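Local coordinates for substrate-binding protein (Synechococcus sp., PDB 6WPN) that probably binds a sugar or oligosaccharide as the extracytoplasmic solute-binding component of a transport system, at residues F41-D47 with R329-A334; V48-W52 with E316-L321; Q31-L37 with V61-P67; Y119-W124 with I137-L141. One frame throughout, in Å; residues are numbered along the deposited sequence.

Overall arrangement
Contact 3 opens the chain: strands 30-35 and 61-66 pair in parallel, and helix 42-55 connects them along the chain. That helix supplies one side of both contact 1 and contact 2, its early turns meeting helix 324-334 and its later ones helix 311-321, two helices that arrive more than 250 residues later. The centres of contacts 1, 2 and 3 lie about 12 to 14 Å apart. Contact 4 sits about 17 to 20 Å from them, on strand 137-149 of the same mixed sheet, and its segments fall between the halves of contacts 1 and 2. Sequence-distant elements thus build one alpha/beta body, consistent with a solute-binding protein.

Contact 1: F41-D47 with R329-A334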
# COMPACT_ATOMS: atom_id res chain seq x y z
N PHE A 41 13.21 5.48 -10.07
CA PHE A 41 13.34 4.21 -10.79
C PHE A 41 13.40 4.40 -12.30
O PHE A 41 13.08 3.47 -13.05
CB PHE A 41 12.20 3.27 -10.41
CG PHE A 41 12.11 3.00 -8.94
CD1 PHE A 41 13.01 2.15 -8.33
CD2 PHE A 41 11.14 3.61 -8.17
CE1 PHE A 41 12.94 1.92 -6.98
CE2 PHE A 41 11.06 3.37 -6.82
CZ PHE A 41 11.96 2.52 -6.22
N ASN A 42 13.79 5.58 -12.76
CA ASN A 42 14.01 5.79 -14.19
C ASN A 42 15.07 4.86 -14.77
O ASN A 42 14.83 4.28 -15.84
CB ASN A 42 14.35 7.27 -14.46
CG ASN A 42 13.11 8.14 -14.55
OD1 ASN A 42 12.01 7.75 -14.14
ND2 ASN A 42 13.28 9.34 -15.09
N PRO A 43 16.25 4.68 -14.14
CA PRO A 43 17.24 3.75 -14.74
C PRO A 43 16.72 2.33 -14.92
O PRO A 43 16.97 1.72 -15.97
CB PRO A 43 18.41 3.81 -13.74
CG PRO A 43 18.27 5.10 -13.07
CD PRO A 43 16.80 5.34 -12.95
N TYR A 44 16.04 1.77 -13.91
CA TYR A 44 15.45 0.44 -14.07
C TYR A 44 14.53 0.39 -15.29
O TYR A 44 14.67 -0.49 -16.14
CB TYR A 44 14.69 0.03 -12.81
CG TYR A 44 13.93 -1.26 -13.01
CD1 TYR A 44 14.56 -2.49 -12.82
CD2 TYR A 44 12.60 -1.26 -13.40
CE1 TYR A 44 13.87 -3.67 -13.01
CE2 TYR A 44 11.91 -2.44 -13.59
CZ TYR A 44 12.55 -3.65 -13.40
OH TYR A 44 11.86 -4.82 -13.59
N MSE A 45 13.59 1.32 -15.37
CA MSE A 45 12.63 1.34 -16.46
C MSE A 45 13.33 1.59 -17.80
O MSE A 45 12.93 1.04 -18.82
CB MSE A 45 11.56 2.40 -16.22
CG MSE A 45 10.69 2.15 -14.99
SE MSE A 45 9.59 0.54 -15.12
CE MSE A 45 8.78 0.86 -16.85
N ASP A 46 14.38 2.41 -17.78
CA ASP A 46 15.10 2.71 -19.02
C ASP A 46 15.77 1.47 -19.59
O ASP A 46 15.83 1.31 -20.81
CB ASP A 46 16.13 3.82 -18.78
CG ASP A 46 15.50 5.20 -18.73
OD1 ASP A 46 14.27 5.30 -18.91
OD2 ASP A 46 16.25 6.18 -18.50
N ASP A 47 16.27 0.59 -18.72
CA ASP A 47 16.93 -0.62 -19.20
C ASP A 47 15.93 -1.69 -19.62
O ASP A 47 16.06 -2.29 -20.70
CB ASP A 47 17.88 -1.16 -18.14
CG ASP A 47 18.80 -2.24 -18.69
OD1 ASP A 47 19.76 -1.89 -19.41
OD2 ASP A 47 18.56 -3.44 -18.41
N ARG A 329 15.38 -8.26 -10.51
CA ARG A 329 16.16 -7.03 -10.63
C ARG A 329 15.43 -5.85 -10.02
O ARG A 329 16.05 -5.01 -9.35
CB ARG A 329 16.47 -6.77 -12.11
CG ARG A 329 17.32 -5.54 -12.35
CD ARG A 329 17.70 -5.42 -13.81
NE ARG A 329 18.34 -4.14 -14.09
CZ ARG A 329 18.53 -3.65 -15.31
NH1 ARG A 329 19.12 -2.47 -15.46
NH2 ARG A 329 18.14 -4.33 -16.37
N PHE A 330 14.11 -5.76 -10.22
CA PHE A 330 13.36 -4.68 -9.60
C PHE A 330 13.28 -4.85 -8.09
O PHE A 330 13.30 -3.86 -7.35
CB PHE A 330 11.95 -4.58 -10.21
CG PHE A 330 11.17 -3.37 -9.73
CD1 PHE A 330 11.42 -2.12 -10.26
CD2 PHE A 330 10.18 -3.50 -8.76
CE1 PHE A 330 10.71 -1.01 -9.83
CE2 PHE A 330 9.46 -2.40 -8.33
CZ PHE A 330 9.73 -1.14 -8.87
N ALA A 331 13.21 -6.10 -7.61
CA ALA A 331 13.20 -6.32 -6.16
C ALA A 331 14.49 -5.83 -5.52
O ALA A 331 14.48 -5.29 -4.42
CB ALA A 331 12.98 -7.80 -5.86
N ARG A 332 15.63 -6.01 -6.21
CA ARG A 332 16.89 -5.52 -5.67
C ARG A 332 16.95 -4.00 -5.71
O ARG A 332 17.25 -3.36 -4.69
CB ARG A 332 18.07 -6.11 -6.45
CG ARG A 332 18.15 -7.62 -6.41
CD ARG A 332 19.34 -8.14 -7.20
NE ARG A 332 19.28 -9.59 -7.38
CZ ARG A 332 19.05 -10.19 -8.54
NH1 ARG A 332 18.88 -9.47 -9.64
NH2 ARG A 332 19.01 -11.52 -8.60
N GLU A 333 16.69 -3.40 -6.87
CA GLU A 333 16.85 -1.96 -7.01
C GLU A 333 15.82 -1.19 -6.19
O GLU A 333 16.13 -0.14 -5.62
CB GLU A 333 16.77 -1.57 -8.49
CG GLU A 333 17.93 -2.09 -9.32
CD GLU A 333 17.81 -1.76 -10.80
OE1 GLU A 333 16.73 -1.29 -11.23
OE2 GLU A 333 18.80 -1.98 -11.54
N ALA A 334 14.60 -1.71 -6.10
CA ALA A 334 13.55 -1.05 -5.34
C ALA A 334 13.45 -1.52 -3.90
O ALA A 334 12.73 -0.90 -3.12
CB ALA A 334 12.19 -1.25 -6.03
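Phe330 projects its ring into the hollow bounded by Phe41 and Tyr44, which stand three residues apart at the start of helix 42-55. The evidence for a close fit is a T-shaped pair: the edge of Phe330 points at the face of Tyr44, with the ring centroids 4.8 Å apart and the planes at 60°. Phe330 CD1 sits over the rim of that face rather than its centre. Behind it, Phe330 CB fills in against Tyr44 CZ at 3.4 Å. With CG anti to the backbone N in both (chi1 173° for Tyr44, -173° for Phe330), each ring is carried off its helix into the space between, where edge meets face.

Phe41 closes the other side of the hollow at a slant, its CD1 lying 4.2 Å from Phe330 CE1. Phe41 CE1 settles against Ala334, 3.4 Å from its CB and as near to its CA. Along the edge of the Tyr44 ring runs the extended chain of Arg329, with CG 4.0 Å from Tyr44 CE1. The segment axes are nearly antiparallel and 10.8 Å apart at closest approach.

Tyr44 OH passes beyond this packing to bond Asn326 O. At the polar border, Arg329 NE makes a weak salt-bridge bond to Glu333 OE2; Asp47 lies close by, its atom positions doubtful. The chemistry implies an aromatic centre with a charged border, where the arginine's single positive charge can probably balance only part of the acid charge.

Contact 2: V48-W52 with E316-L321; sequences VLGSW and ELALFL
Trp52 lays one face of its indole across Leu317. With CG anti to the backbone N (chi1 169°), the ring system reaches over to helix 311-321, and Leu317 CD1 stands 3.9 Å from the centroid of the six-membered ring, 19° off the normal, a CH-pi contact. Trp52 CH2 continues to the backbone, 3.4 Å from Leu317 N.

Phe320 adopts the same first torsion (chi1 179°) but points back toward helix 42-55. Its CB lies 3.7 Å from Trp52 CE3, the two rings meeting obliquely, while CE2 slides past Val48 CG2 at 3.6 Å. Ser51 CB comes to the edge of the Phe320 ring. Val48 CG2 also touches Leu321 CD2 at 3.9 Å, and Leu49 CD2 meets that same methyl.

Trp52 NE1 bonds Ala59 O, and His56 stacks on the indole. Replacing the tryptophan with an alanine would probably open a gap above Leu317 CD1 and leave Ala59 O without this donor.

Leu49 and Leu321 both reach Leu32 on strand 30-35. Helix 42-55 is the crossover of the beta-alpha-beta unit and helix 311-321 lies beside it on the same sheet, as in the alpha/beta lobes of periplasmic binding proteins.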
# COMPACT_ATOMS: atom_id res chain seq x y z
N VAL A 48 14.94 -1.99 -18.76
CA VAL A 48 14.02 -3.09 -19.04
C VAL A 48 13.19 -2.79 -20.28
O VAL A 48 13.01 -3.66 -21.15
CB VAL A 48 13.14 -3.40 -17.81
CG1 VAL A 48 12.30 -2.20 -17.40
CG2 VAL A 48 12.25 -4.60 -18.10
N LEU A 49 12.64 -1.58 -20.38
CA LEU A 49 11.91 -1.20 -21.58
C LEU A 49 12.85 -1.17 -22.79
O LEU A 49 12.44 -1.51 -23.90
CB LEU A 49 11.23 0.15 -21.39
CG LEU A 49 10.18 0.21 -20.28
CD1 LEU A 49 9.46 1.55 -20.32
CD2 LEU A 49 9.18 -0.94 -20.38
N GLY A 50 14.09 -0.73 -22.58
CA GLY A 50 15.09 -0.83 -23.64
C GLY A 50 15.28 -2.26 -24.10
O GLY A 50 15.34 -2.54 -25.30
N SER A 51 15.39 -3.19 -23.15
CA SER A 51 15.47 -4.61 -23.50
C SER A 51 14.23 -5.05 -24.26
O SER A 51 14.33 -5.77 -25.26
CB SER A 51 15.66 -5.46 -22.24
OG SER A 51 16.85 -5.10 -21.56
N TRP A 52 13.04 -4.62 -23.81
CA TRP A 52 11.82 -4.92 -24.54
C TRP A 52 11.88 -4.39 -25.96
O TRP A 52 11.52 -5.09 -26.92
CB TRP A 52 10.61 -4.34 -23.80
CG TRP A 52 9.38 -4.40 -24.63
CD1 TRP A 52 8.91 -3.43 -25.48
CD2 TRP A 52 8.46 -5.49 -24.74
NE1 TRP A 52 7.76 -3.84 -26.09
CE2 TRP A 52 7.46 -5.11 -25.66
CE3 TRP A 52 8.39 -6.76 -24.15
CZ2 TRP A 52 6.39 -5.94 -25.99
CZ3 TRP A 52 7.33 -7.59 -24.48
CH2 TRP A 52 6.34 -7.17 -25.39
N GLU A 316 2.03 -9.75 -23.65
CA GLU A 316 3.45 -10.09 -23.72
C GLU A 316 4.30 -9.10 -22.93
O GLU A 316 5.25 -9.49 -22.24
CB GLU A 316 3.91 -10.16 -25.17
CG GLU A 316 3.28 -11.27 -25.99
CD GLU A 316 4.20 -11.82 -27.06
OE1 GLU A 316 4.77 -12.92 -26.85
OE2 GLU A 316 4.39 -11.15 -28.10
N LEU A 317 3.97 -7.81 -23.02
CA LEU A 317 4.72 -6.81 -22.26
C LEU A 317 4.52 -6.99 -20.77
O LEU A 317 5.48 -6.94 -20.00
CB LEU A 317 4.32 -5.40 -22.70
CG LEU A 317 4.88 -4.24 -21.88
CD1 LEU A 317 6.41 -4.23 -21.92
CD2 LEU A 317 4.32 -2.92 -22.37
N ALA A 318 3.28 -7.21 -20.33
CA ALA A 318 3.02 -7.41 -18.91
C ALA A 318 3.72 -8.66 -18.40
O ALA A 318 4.20 -8.69 -17.26
CB ALA A 318 1.51 -7.49 -18.65
N LEU A 319 3.80 -9.71 -19.22
CA LEU A 319 4.53 -10.92 -18.84
C LEU A 319 6.03 -10.67 -18.80
O LEU A 319 6.73 -11.21 -17.93
CB LEU A 319 4.19 -12.07 -19.78
CG LEU A 319 2.78 -12.65 -19.70
CD1 LEU A 319 2.49 -13.55 -20.89
CD2 LEU A 319 2.60 -13.40 -18.40
N PHE A 320 6.55 -9.88 -19.74
CA PHE A 320 7.98 -9.56 -19.75
C PHE A 320 8.37 -8.75 -18.52
O PHE A 320 9.41 -9.00 -17.90
CB PHE A 320 8.35 -8.83 -21.03
CG PHE A 320 9.81 -8.43 -21.11
CD1 PHE A 320 10.77 -9.37 -21.46
CD2 PHE A 320 10.20 -7.13 -20.86
CE1 PHE A 320 12.11 -9.00 -21.54
CE2 PHE A 320 11.53 -6.76 -20.94
CZ PHE A 320 12.49 -7.70 -21.28
N LEU A 321 7.56 -7.75 -18.17
CA LEU A 321 7.87 -6.92 -17.01
C LEU A 321 7.81 -7.71 -15.72
O LEU A 321 8.47 -7.35 -14.74
CB LEU A 321 6.92 -5.73 -16.94
CG LEU A 321 7.12 -4.61 -17.96
CD1 LEU A 321 5.95 -3.64 -17.92
CD2 LEU A 321 8.44 -3.89 -17.71

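Contact 3: Q31-L37 with V61-P67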
# COMPACT_ATOMS: atom_id res chain seq x y z
N GLN A 31 1.71 1.89 -25.12
CA GLN A 31 1.83 2.89 -24.07
C GLN A 31 1.68 2.21 -22.71
O GLN A 31 0.65 1.57 -22.45
CB GLN A 31 0.82 4.02 -24.23
CG GLN A 31 1.02 4.91 -25.44
CD GLN A 31 -0.07 5.96 -25.57
OE1 GLN A 31 -1.18 5.77 -25.08
NE2 GLN A 31 0.26 7.07 -26.22
N LEU A 32 2.70 2.33 -21.88
CA LEU A 32 2.71 1.76 -20.53
C LEU A 32 2.45 2.87 -19.52
O LEU A 32 3.06 3.94 -19.61
CB LEU A 32 4.04 1.07 -20.24
CG LEU A 32 4.30 0.67 -18.78
CD1 LEU A 32 3.41 -0.50 -18.36
CD2 LEU A 32 5.76 0.33 -18.58
N TRP A 33 1.55 2.61 -18.58
CA TRP A 33 1.18 3.56 -17.54
C TRP A 33 1.56 2.96 -16.19
O TRP A 33 1.05 1.89 -15.82
CB TRP A 33 -0.32 3.85 -17.57
CG TRP A 33 -0.76 4.76 -18.68
CD1 TRP A 33 -0.08 5.06 -19.83
CD2 TRP A 33 -2.01 5.46 -18.76
NE1 TRP A 33 -0.81 5.92 -20.61
CE2 TRP A 33 -2.00 6.18 -19.98
CE3 TRP A 33 -3.12 5.56 -17.92
CZ2 TRP A 33 -3.07 6.98 -20.38
CZ3 TRP A 33 -4.18 6.36 -18.32
CH2 TRP A 33 -4.15 7.06 -19.53
N THR A 34 2.43 3.64 -15.46
CA THR A 34 2.85 3.18 -14.14
C THR A 34 2.47 4.22 -13.09
O THR A 34 2.19 5.38 -13.40
CB THR A 34 4.37 2.91 -14.07
OG1 THR A 34 5.09 4.10 -14.41
CG2 THR A 34 4.75 1.80 -15.04
N LEU A 35 2.47 3.78 -11.83
CA LEU A 35 2.00 4.59 -10.71
C LEU A 35 3.17 4.98 -9.81
O LEU A 35 3.84 4.10 -9.26
CB LEU A 35 0.95 3.84 -9.90
CG LEU A 35 -0.36 3.56 -10.62
CD1 LEU A 35 -1.38 2.98 -9.66
CD2 LEU A 35 -0.85 4.84 -11.26
N GLN A 36 3.39 6.28 -9.66
CA GLN A 36 4.34 6.87 -8.71
C GLN A 36 5.67 6.11 -8.71
O GLN A 36 6.14 5.60 -7.69
CB GLN A 36 3.73 6.91 -7.31
CG GLN A 36 2.61 7.94 -7.12
CD GLN A 36 3.09 9.38 -6.95
OE1 GLN A 36 4.15 9.76 -7.43
NE2 GLN A 36 2.28 10.19 -6.27
N LEU A 37 6.29 6.06 -9.89
CA LEU A 37 7.59 5.43 -10.06
C LEU A 37 8.65 6.46 -10.44
O LEU A 37 9.66 6.13 -11.07
CB LEU A 37 7.52 4.34 -11.13
CG LEU A 37 6.65 3.12 -10.85
CD1 LEU A 37 6.58 2.21 -12.07
CD2 LEU A 37 7.18 2.36 -9.65
N VAL A 61 7.67 0.73 -26.71
CA VAL A 61 6.93 1.19 -25.54
C VAL A 61 7.19 2.67 -25.32
O VAL A 61 8.35 3.11 -25.32
CB VAL A 61 7.30 0.37 -24.29
CG1 VAL A 61 6.73 1.02 -23.04
CG2 VAL A 61 6.77 -1.05 -24.43
N ARG A 62 6.12 3.44 -25.15
CA ARG A 62 6.19 4.82 -24.70
C ARG A 62 5.64 4.86 -23.27
O ARG A 62 4.45 4.62 -23.05
CB ARG A 62 5.42 5.76 -25.63
CG ARG A 62 6.03 5.97 -27.02
CD ARG A 62 7.31 6.83 -26.98
NE ARG A 62 8.54 6.04 -27.06
CZ ARG A 62 9.07 5.58 -28.19
NH1 ARG A 62 8.48 5.83 -29.35
NH2 ARG A 62 10.19 4.87 -28.17
N TRP A 63 6.52 5.16 -22.32
CA TRP A 63 6.23 5.06 -20.89
C TRP A 63 5.80 6.40 -20.32
O TRP A 63 6.45 7.42 -20.56
CB TRP A 63 7.47 4.55 -20.16
CG TRP A 63 7.41 4.62 -18.67
CD1 TRP A 63 6.35 4.33 -17.87
CD2 TRP A 63 8.46 5.04 -17.80
NE1 TRP A 63 6.68 4.52 -16.55
CE2 TRP A 63 7.97 4.97 -16.48
CE3 TRP A 63 9.78 5.47 -18.00
CZ2 TRP A 63 8.75 5.30 -15.37
CZ3 TRP A 63 10.55 5.80 -16.91
CH2 TRP A 63 10.04 5.72 -15.61
N THR A 64 4.70 6.40 -19.56
CA THR A 64 4.23 7.57 -18.83
C THR A 64 3.93 7.16 -17.39
O THR A 64 3.23 6.16 -17.17
CB THR A 64 2.98 8.19 -19.47
OG1 THR A 64 1.87 7.28 -19.34
CG2 THR A 64 3.21 8.49 -20.95
N ASP A 65 4.48 7.90 -16.43
CA ASP A 65 4.27 7.63 -15.01
C ASP A 65 3.37 8.71 -14.42
O ASP A 65 3.61 9.90 -14.61
CB ASP A 65 5.61 7.58 -14.28
CG ASP A 65 5.47 7.17 -12.83
OD1 ASP A 65 4.96 6.06 -12.57
OD2 ASP A 65 5.89 7.96 -11.95
N LEU A 66 2.33 8.28 -13.69
CA LEU A 66 1.30 9.16 -13.16
C LEU A 66 1.08 8.90 -11.67
O LEU A 66 1.43 7.83 -11.17
CB LEU A 66 -0.03 8.98 -13.91
CG LEU A 66 -0.32 9.74 -15.20
CD1 LEU A 66 0.63 9.27 -16.28
CD2 LEU A 66 -1.76 9.54 -15.65
N PRO A 67 0.51 9.87 -10.94
CA PRO A 67 0.15 9.66 -9.54
C PRO A 67 -1.28 9.14 -9.37
O PRO A 67 -1.89 9.40 -8.33
CB PRO A 67 0.29 11.06 -8.94
CG PRO A 67 -0.11 11.95 -10.06
CD PRO A 67 0.38 11.29 -11.33
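Thr34 and Trp63 mark the tight side of this strand pair. Trp63 NE1 points straight at Thr34 OG1 in the indole plane, 2.7 Å away with an N-H...O angle of 178°. The same hydroxyl donates to Asp65 OD1 at 2.7 Å. Thr34 can serve both partners because OG1 is placed between its backbone N and carbonyl carbon (chi1 58°). Asp65 OD1 is met on its anti side, somewhat out of the carboxylate plane; OD2 is used on the syn side by Leu37 N at 2.8 Å, with a weaker second bond to OD1. The Asp65 carboxylate thereby holds both Thr34 and the turn residue Leu37 to strand 61-66. On this face Leu32 CB also packs on Val61 CG1 at 3.9 Å, and helix 42-55 covers the group, with Met45 on Leu32 and Leu49 on Trp63.

The backbones run in parallel register, Leu32 and Thr34 each bonding through both N and O to strand 61-66. Joined by helix 42-55, the two strands make a beta-alpha-beta unit, and strand 87-90 pairs with the other edge of strand 30-35.

Across the opposite face the strands touch each other more loosely, under helix 72-80 (Leu75 and Ala78 on Trp33, Lys74 on Leu66). Thr64 OG1 comes to 3.0 Å from Trp33 CD1, but the angle to the indole N-H is too poor for a bond. Gln31 CG and Arg62 CB are 4.5 Å apart, and the Arg62 chain bends off from strand 30-35. Toward solvent, Gln36 folds its amide against Pro67, Gln36 NE2 resting 3.4 Å from Pro67 CB.

Contact 4: Y119-W124 with I137-L141; sequences YLPSVW and IPWYL
Tyr119 and Pro138 meet where the residue pair leading into helix 121-124 comes against strand 137-149, packing a short helix on one strand of the mixed sheet in an alpha/beta solute-binding fold. The tyrosine can be traced outward. From CB, CG turns anti to the carbonyl carbon (chi1 -61°), which sends the ring toward the strand with one face over Pro138 CD. Tyr119 CD2 lies 3.8 Å from Pro138 O and 4.2 Å from Pro138 CD. Next comes CE2, 3.4 Å from Pro138 O, and here Ile137 CG2 also begins to touch. That methyl is the nearest partner of Tyr119 CZ at 3.7 Å and of Tyr119 OH at 3.4 Å. The hydroxyl ends in a hydrogen bond with Thr322 OG1, just beyond helix 311-321. A phenylalanine at this position would probably keep much of the ring packing but leave Thr322 OG1 without its tyrosine partner.

Pro138 is gripped from more than one direction. Trp124, the last residue of the short helix, brings CE3 to within 3.4 Å of Pro138 CD, the indole approaching obliquely, and its CZ3 is also near Ile137 CG2. Trp124 O is bonded by Gln134 NE2. Val123 adds a third contact: its CG1 slides past Pro138 CB at 3.7 Å, while its carbonyl oxygen lies beside the ring's CG.

The other branch of Val123 reaches farther along the strand. Leu141 has its CG in the space between its backbone N and carbonyl carbon (chi1 62°), and from there Leu141 CD2 stands 4.0 Å from Val123 CG2.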
# COMPACT_ATOMS: atom_id res chain seq x y z
N TYR A 119 3.73 -17.42 -10.84
CA TYR A 119 3.41 -16.40 -9.85
C TYR A 119 2.96 -17.04 -8.55
O TYR A 119 2.54 -18.20 -8.51
CB TYR A 119 2.32 -15.45 -10.37
CG TYR A 119 2.72 -14.69 -11.62
CD1 TYR A 119 2.57 -15.27 -12.88
CD2 TYR A 119 3.25 -13.41 -11.54
CE1 TYR A 119 2.93 -14.58 -14.02
CE2 TYR A 119 3.62 -12.72 -12.68
CZ TYR A 119 3.45 -13.31 -13.92
OH TYR A 119 3.82 -12.63 -15.06
N LEU A 120 3.08 -16.27 -7.47
CA LEU A 120 2.58 -16.70 -6.18
C LEU A 120 1.07 -16.91 -6.27
O LEU A 120 0.35 -15.97 -6.65
CB LEU A 120 2.92 -15.65 -5.12
CG LEU A 120 2.75 -16.00 -3.64
CD1 LEU A 120 3.71 -17.10 -3.21
CD2 LEU A 120 2.96 -14.75 -2.79
N PRO A 121 0.55 -18.10 -5.95
CA PRO A 121 -0.89 -18.34 -6.14
C PRO A 121 -1.77 -17.39 -5.35
O PRO A 121 -2.79 -16.93 -5.87
CB PRO A 121 -1.06 -19.80 -5.69
CG PRO A 121 0.12 -20.08 -4.82
CD PRO A 121 1.25 -19.27 -5.39
N SER A 122 -1.40 -17.09 -4.10
CA SER A 122 -2.22 -16.19 -3.29
C SER A 122 -2.36 -14.82 -3.93
O SER A 122 -3.42 -14.19 -3.83
CB SER A 122 -1.60 -16.05 -1.90
OG SER A 122 -0.22 -15.76 -2.00
N VAL A 123 -1.31 -14.34 -4.59
CA VAL A 123 -1.36 -13.01 -5.18
C VAL A 123 -1.87 -13.04 -6.62
O VAL A 123 -2.42 -12.04 -7.10
CB VAL A 123 0.03 -12.35 -5.10
CG1 VAL A 123 0.05 -11.01 -5.82
CG2 VAL A 123 0.46 -12.22 -3.66
N TRP A 124 -1.72 -14.16 -7.32
CA TRP A 124 -2.28 -14.28 -8.66
C TRP A 124 -3.80 -14.30 -8.62
O TRP A 124 -4.46 -13.68 -9.46
CB TRP A 124 -1.75 -15.54 -9.35
CG TRP A 124 -2.38 -15.81 -10.69
CD1 TRP A 124 -3.52 -16.52 -10.93
CD2 TRP A 124 -1.90 -15.38 -11.97
NE1 TRP A 124 -3.79 -16.55 -12.27
CE2 TRP A 124 -2.81 -15.86 -12.94
CE3 TRP A 124 -0.79 -14.64 -12.40
CZ2 TRP A 124 -2.64 -15.62 -14.30
CZ3 TRP A 124 -0.63 -14.41 -13.75
CH2 TRP A 124 -1.55 -14.90 -14.69
N ILE A 137 -2.31 -8.99 -14.07
CA ILE A 137 -1.15 -9.82 -13.78
C ILE A 137 -0.43 -9.22 -12.58
O ILE A 137 -0.19 -8.00 -12.57
CB ILE A 137 -0.20 -9.91 -15.00
CG1 ILE A 137 -0.87 -10.67 -16.14
CG2 ILE A 137 1.13 -10.55 -14.61
CD1 ILE A 137 -0.15 -10.54 -17.46
N PRO A 138 -0.10 -10.00 -11.56
CA PRO A 138 0.59 -9.43 -10.40
C PRO A 138 1.99 -8.96 -10.78
O PRO A 138 2.69 -9.61 -11.55
CB PRO A 138 0.65 -10.59 -9.40
CG PRO A 138 -0.36 -11.57 -9.88
CD PRO A 138 -0.42 -11.42 -11.37
N TRP A 139 2.37 -7.82 -10.23
CA TRP A 139 3.71 -7.29 -10.45
C TRP A 139 4.51 -7.41 -9.16
O TRP A 139 4.90 -8.52 -8.78
CB TRP A 139 3.64 -5.84 -10.93
CG TRP A 139 4.94 -5.30 -11.42
CD1 TRP A 139 6.13 -5.96 -11.49
CD2 TRP A 139 5.19 -3.97 -11.88
NE1 TRP A 139 7.11 -5.12 -11.98
CE2 TRP A 139 6.55 -3.89 -12.23
CE3 TRP A 139 4.39 -2.83 -12.05
CZ2 TRP A 139 7.14 -2.73 -12.72
CZ3 TRP A 139 4.97 -1.67 -12.55
CH2 TRP A 139 6.33 -1.63 -12.88
N TYR A 140 4.76 -6.31 -8.47
CA TYR A 140 5.49 -6.33 -7.21
C TYR A 140 4.55 -6.04 -6.05
O TYR A 140 3.37 -5.71 -6.23
CB TYR A 140 6.64 -5.33 -7.23
CG TYR A 140 6.21 -3.89 -7.25
CD1 TYR A 140 5.90 -3.25 -8.44
CD2 TYR A 140 6.13 -3.15 -6.08
CE1 TYR A 140 5.52 -1.93 -8.47
CE2 TYR A 140 5.75 -1.82 -6.09
CZ TYR A 140 5.45 -1.22 -7.29
OH TYR A 140 5.07 0.10 -7.30
N LEU A 141 5.09 -6.17 -4.84
CA LEU A 141 4.31 -5.92 -3.64
C LEU A 141 5.24 -5.44 -2.53
O LEU A 141 6.44 -5.70 -2.53
CB LEU A 141 3.51 -7.17 -3.24
CG LEU A 141 4.32 -8.41 -2.89
CD1 LEU A 141 4.86 -8.34 -1.49
CD2 LEU A 141 3.42 -9.63 -3.06